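Local structure of putative sugar binding protein (Salmonella enterica subsp. enterica serovar Typhimurium, 3KNZ) at residues R48-S61 against R95-G107. The protein probably binds phosphorylated sugars or related carbohydrate derivatives, as expected of a SIS-domain protein. Sequence-based numbering, arbitrary orientation.
Sequences RGVTRIILTGSGTS and RSGKALVVGISQG
The middle strand 99-105 of the five-stranded parallel sheet of a SIS domain, a Rossmann-like alpha/beta fold, pairs here with its neighbour 52-56. Four registered pairs run from Ile53 opposite Leu100 to Thr56 opposite Gly103. Their ladder is regular: Leu100 N donates to Arg52 O, Ile54 N to Leu100 O (2.9 Å), Val102 N to Ile54 O, Thr56 N to Val102 O and Ile104 N to Thr56 O. On one face Ile54 leads its CD1 back over Ala99 CB (3.7 Å), while its CB rests on Val101 CG2. On the other, Leu55 and Val102 lie side by side, CD2 against CB at 3.9 Å; Leu169 of helix 161-179 packs on Leu55, and Met130 of the next strand, 126-131, touches Val102.

Before the strands, Lys98 O is gripped twice by Thr51, whose N (2.7 Å) and OG1 (2.8 Å) arrive from opposite faces of the carbonyl plane; a chi1 of 72° tucks the hydroxyl back toward the main chain for this.

Beyond them, the start of helix 59-76 closes onto Gln106. Gln106 NE2 gives Ser61 OG a nearly straight bond of 3.0 Å lying in the amide plane, and also bonds Thr165. A water accepts from Ser58 N and donates to Ile104 O (2.7 Å). Polar links thus extend the pairing past the strands, into the loop before 52-56 and the first turn of helix 59-76.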
loop_
_atom_site.group_PDB
_atom_site.type_symbol
_atom_site.label_atom_id
_atom_site.label_comp_id
_atom_site.label_asym_id
_atom_site.label_seq_id
_atom_site.Cartn_x
_atom_site.Cartn_y
_atom_site.Cartn_z
ATOM N N ARG A 48 -13.808 -26.728 2.858
ATOM C CA ARG A 48 -12.401 -27.003 2.553
ATOM C C ARG A 48 -11.369 -26.300 3.449
ATOM O O ARG A 48 -10.272 -25.971 2.997
ATOM C CB ARG A 48 -12.107 -26.657 1.093
ATOM C CG ARG A 48 -12.894 -27.468 0.083
ATOM C CD ARG A 48 -12.486 -27.073 -1.321
ATOM N NE ARG A 48 -13.176 -27.839 -2.352
ATOM C CZ ARG A 48 -12.972 -27.686 -3.657
ATOM N NH1 ARG A 48 -12.095 -26.791 -4.102
ATOM N NH2 ARG A 48 -13.648 -28.435 -4.521
ATOM N N GLY A 49 -11.719 -26.073 4.710
ATOM C CA GLY A 49 -10.793 -25.487 5.683
ATOM C C GLY A 49 -9.998 -24.251 5.291
ATOM O O GLY A 49 -8.779 -24.213 5.466
ATOM N N VAL A 50 -10.686 -23.242 4.764
ATOM C CA VAL A 50 -10.056 -21.966 4.424
ATOM C C VAL A 50 -9.886 -21.158 5.710
ATOM O O VAL A 50 -10.840 -20.989 6.469
ATOM C CB VAL A 50 -10.897 -21.165 3.417
ATOM C CG1 VAL A 50 -10.464 -19.700 3.400
ATOM C CG2 VAL A 50 -10.807 -21.796 2.035
ATOM N N THR A 51 -8.681 -20.652 5.950
ATOM C CA THR A 51 -8.388 -19.935 7.189
ATOM C C THR A 51 -8.339 -18.414 7.045
ATOM O O THR A 51 -8.304 -17.700 8.049
ATOM C CB THR A 51 -7.050 -20.410 7.776
ATOM O OG1 THR A 51 -5.970 -19.919 6.973
ATOM C CG2 THR A 51 -7.006 -21.941 7.829
ATOM N N ARG A 52 -8.333 -17.912 5.813
ATOM C CA ARG A 52 -8.296 -16.462 5.588
ATOM C C ARG A 52 -8.701 -16.099 4.155
ATOM O O ARG A 52 -8.662 -16.942 3.250
ATOM C CB ARG A 52 -6.888 -15.921 5.875
ATOM C CG ARG A 52 -5.826 -16.346 4.846
ATOM C CD ARG A 52 -4.388 -16.037 5.295
ATOM N NE ARG A 52 -4.225 -14.694 5.855
ATOM C CZ ARG A 52 -4.216 -14.408 7.159
ATOM N NH1 ARG A 52 -4.345 -15.365 8.070
ATOM N NH2 ARG A 52 -4.063 -13.153 7.559
ATOM N N ILE A 53 -9.118 -14.855 3.951
ATOM C CA ILE A 53 -9.425 -14.397 2.597
ATOM C C ILE A 53 -8.329 -13.424 2.176
ATOM O O ILE A 53 -7.895 -12.588 2.967
ATOM C CB ILE A 53 -10.815 -13.702 2.449
ATOM C CG1 ILE A 53 -11.974 -14.658 2.762
ATOM C CG2 ILE A 53 -10.995 -13.155 1.023
ATOM C CD1 ILE A 53 -12.252 -14.828 4.223
ATOM N N ILE A 54 -7.870 -13.563 0.936
ATOM C CA ILE A 54 -6.857 -12.683 0.371
ATOM C C ILE A 54 -7.455 -12.053 -0.883
ATOM O O ILE A 54 -7.718 -12.750 -1.858
ATOM C CB ILE A 54 -5.587 -13.468 -0.008
ATOM C CG1 ILE A 54 -4.989 -14.157 1.226
ATOM C CG2 ILE A 54 -4.560 -12.558 -0.655
ATOM C CD1 ILE A 54 -3.773 -15.040 0.913
ATOM N N LEU A 55 -7.715 -10.749 -0.838
ATOM C CA LEU A 55 -8.241 -10.016 -1.995
ATOM C C LEU A 55 -7.065 -9.358 -2.706
ATOM O O LEU A 55 -6.325 -8.590 -2.092
ATOM C CB LEU A 55 -9.218 -8.932 -1.552
ATOM C CG LEU A 55 -10.325 -9.357 -0.589
ATOM C CD1 LEU A 55 -11.229 -8.160 -0.328
ATOM C CD2 LEU A 55 -11.119 -10.529 -1.141
ATOM N N THR A 56 -6.885 -9.651 -3.989
ATOM C CA THR A 56 -5.757 -9.088 -4.720
ATOM C C THR A 56 -6.166 -8.461 -6.049
ATOM O O THR A 56 -7.066 -8.946 -6.728
ATOM C CB THR A 56 -4.662 -10.145 -4.980
ATOM O OG1 THR A 56 -3.456 -9.486 -5.383
ATOM C CG2 THR A 56 -5.105 -11.157 -6.052
ATOM N N GLY A 57 -5.479 -7.381 -6.408
ATOM C CA GLY A 57 -5.766 -6.648 -7.628
ATOM C C GLY A 57 -5.064 -5.303 -7.651
ATOM O O GLY A 57 -4.248 -4.988 -6.768
ATOM N N SER A 58 -5.412 -4.504 -8.653
ATOM C CA SER A 58 -4.794 -3.203 -8.870
ATOM C C SER A 58 -5.826 -2.115 -9.125
ATOM O O SER A 58 -6.971 -2.405 -9.474
ATOM C CB SER A 58 -3.873 -3.291 -10.087
ATOM O OG SER A 58 -2.953 -4.359 -9.937
ATOM N N GLY A 59 -5.414 -0.861 -8.955
ATOM C CA GLY A 59 -6.299 0.282 -9.209
ATOM C C GLY A 59 -7.677 0.194 -8.563
ATOM O O GLY A 59 -7.801 -0.099 -7.379
ATOM N N THR A 60 -8.720 0.458 -9.346
ATOM C CA THR A 60 -10.083 0.433 -8.820
ATOM C C THR A 60 -10.428 -0.878 -8.109
ATOM O O THR A 60 -11.111 -0.868 -7.089
ATOM C CB THR A 60 -11.110 0.724 -9.921
ATOM O OG1 THR A 60 -10.899 2.050 -10.421
ATOM C CG2 THR A 60 -12.543 0.602 -9.381
ATOM N N SER A 61 -9.947 -1.996 -8.643
ATOM C CA SER A 61 -10.200 -3.293 -8.030
ATOM C C SER A 61 -9.596 -3.342 -6.635
ATOM O O SER A 61 -10.243 -3.767 -5.676
ATOM C CB SER A 61 -9.621 -4.412 -8.895
ATOM O OG SER A 61 -10.217 -4.407 -10.181
ATOM N N ARG A 95 3.919 -19.910 3.072
ATOM C CA ARG A 95 3.821 -19.643 4.514
ATOM C C ARG A 95 2.382 -19.504 4.988
ATOM O O ARG A 95 2.054 -19.874 6.113
ATOM C CB ARG A 95 4.527 -18.323 4.843
ATOM C CG ARG A 95 6.037 -18.326 4.677
ATOM C CD ARG A 95 6.764 -18.625 5.972
ATOM N NE ARG A 95 6.416 -19.906 6.581
ATOM C CZ ARG A 95 7.031 -21.054 6.316
ATOM N NH1 ARG A 95 8.010 -21.102 5.418
ATOM N NH2 ARG A 95 6.656 -22.161 6.942
ATOM N N SER A 96 1.532 -18.949 4.131
ATOM C CA SER A 96 0.148 -18.671 4.484
ATOM C C SER A 96 -0.689 -19.912 4.746
ATOM O O SER A 96 -0.462 -20.983 4.165
ATOM C CB SER A 96 -0.513 -17.860 3.373
ATOM O OG SER A 96 -1.875 -17.579 3.667
ATOM N N GLY A 97 -1.663 -19.743 5.638
ATOM C CA GLY A 97 -2.627 -20.788 5.942
ATOM C C GLY A 97 -3.550 -20.850 4.746
ATOM O O GLY A 97 -3.644 -19.882 3.981
ATOM N N LYS A 98 -4.219 -21.980 4.563
ATOM C CA LYS A 98 -5.098 -22.134 3.426
ATOM C C LYS A 98 -5.981 -20.902 3.334
ATOM O O LYS A 98 -6.577 -20.484 4.320
ATOM C CB LYS A 98 -5.927 -23.402 3.560
ATOM C CG LYS A 98 -6.680 -23.778 2.307
ATOM C CD LYS A 98 -7.063 -25.244 2.342
ATOM C CE LYS A 98 -7.744 -25.651 1.062
ATOM N NZ LYS A 98 -7.999 -27.114 1.017
ATOM N N ALA A 99 -6.048 -20.315 2.147
ATOM C CA ALA A 99 -6.819 -19.102 1.940
ATOM C C ALA A 99 -7.709 -19.182 0.717
ATOM O O ALA A 99 -7.550 -20.061 -0.140
ATOM C CB ALA A 99 -5.875 -17.918 1.777
ATOM N N LEU A 100 -8.662 -18.259 0.658
ATOM C CA LEU A 100 -9.474 -18.083 -0.522
ATOM C C LEU A 100 -8.879 -16.844 -1.171
ATOM O O LEU A 100 -9.021 -15.734 -0.654
ATOM C CB LEU A 100 -10.939 -17.845 -0.181
ATOM C CG LEU A 100 -11.797 -17.389 -1.365
ATOM C CD1 LEU A 100 -11.940 -18.506 -2.372
ATOM C CD2 LEU A 100 -13.155 -16.934 -0.880
ATOM N N VAL A 101 -8.159 -17.034 -2.267
ATOM C CA VAL A 101 -7.570 -15.913 -2.974
ATOM C C VAL A 101 -8.551 -15.458 -4.034
ATOM O O VAL A 101 -8.891 -16.216 -4.936
ATOM C CB VAL A 101 -6.220 -16.276 -3.609
ATOM C CG1 VAL A 101 -5.752 -15.158 -4.508
ATOM C CG2 VAL A 101 -5.189 -16.566 -2.522
ATOM N N VAL A 102 -9.031 -14.227 -3.898
ATOM C CA VAL A 102 -9.982 -13.674 -4.848
ATOM C C VAL A 102 -9.268 -12.674 -5.738
ATOM O O VAL A 102 -8.788 -11.645 -5.272
ATOM C CB VAL A 102 -11.148 -12.954 -4.142
ATOM C CG1 VAL A 102 -12.151 -12.453 -5.165
ATOM C CG2 VAL A 102 -11.817 -13.872 -3.129
ATOM N N GLY A 103 -9.180 -12.991 -7.020
ATOM C CA GLY A 103 -8.547 -12.102 -7.981
ATOM C C GLY A 103 -9.615 -11.172 -8.493
ATOM O O GLY A 103 -10.676 -11.633 -8.908
ATOM N N ILE A 104 -9.340 -9.869 -8.444
ATOM C CA ILE A 104 -10.301 -8.855 -8.863
ATOM C C ILE A 104 -9.756 -7.982 -9.996
ATOM O O ILE A 104 -8.635 -7.477 -9.934
ATOM C CB ILE A 104 -10.684 -7.928 -7.688
ATOM C CG1 ILE A 104 -10.976 -8.748 -6.429
ATOM C CG2 ILE A 104 -11.865 -7.040 -8.070
ATOM C CD1 ILE A 104 -11.186 -7.892 -5.199
ATOM N N SER A 105 -10.568 -7.800 -11.024
ATOM C CA SER A 105 -10.201 -6.978 -12.161
ATOM C C SER A 105 -11.449 -6.401 -12.776
ATOM O O SER A 105 -12.341 -7.142 -13.148
ATOM C CB SER A 105 -9.496 -7.809 -13.218
ATOM O OG SER A 105 -9.294 -7.026 -14.378
ATOM N N GLN A 106 -11.513 -5.082 -12.892
ATOM C CA GLN A 106 -12.690 -4.435 -13.485
ATOM C C GLN A 106 -12.963 -5.028 -14.875
ATOM O O GLN A 106 -14.099 -5.353 -15.206
ATOM C CB GLN A 106 -12.494 -2.917 -13.534
ATOM C CG GLN A 106 -12.260 -2.325 -12.157
ATOM C CD GLN A 106 -13.396 -2.647 -11.204
ATOM O OE1 GLN A 106 -14.507 -2.149 -11.362
ATOM N NE2 GLN A 106 -13.114 -3.463 -10.194
ATOM N N GLY A 107 -11.912 -5.193 -15.668
ATOM C CA GLY A 107 -12.030 -5.817 -16.979
ATOM C C GLY A 107 -11.835 -7.322 -16.866
ATOM O O GLY A 107 -12.053 -7.912 -15.811
HETATM O O HOH W 1 -7.086 -5.510 -11.019
#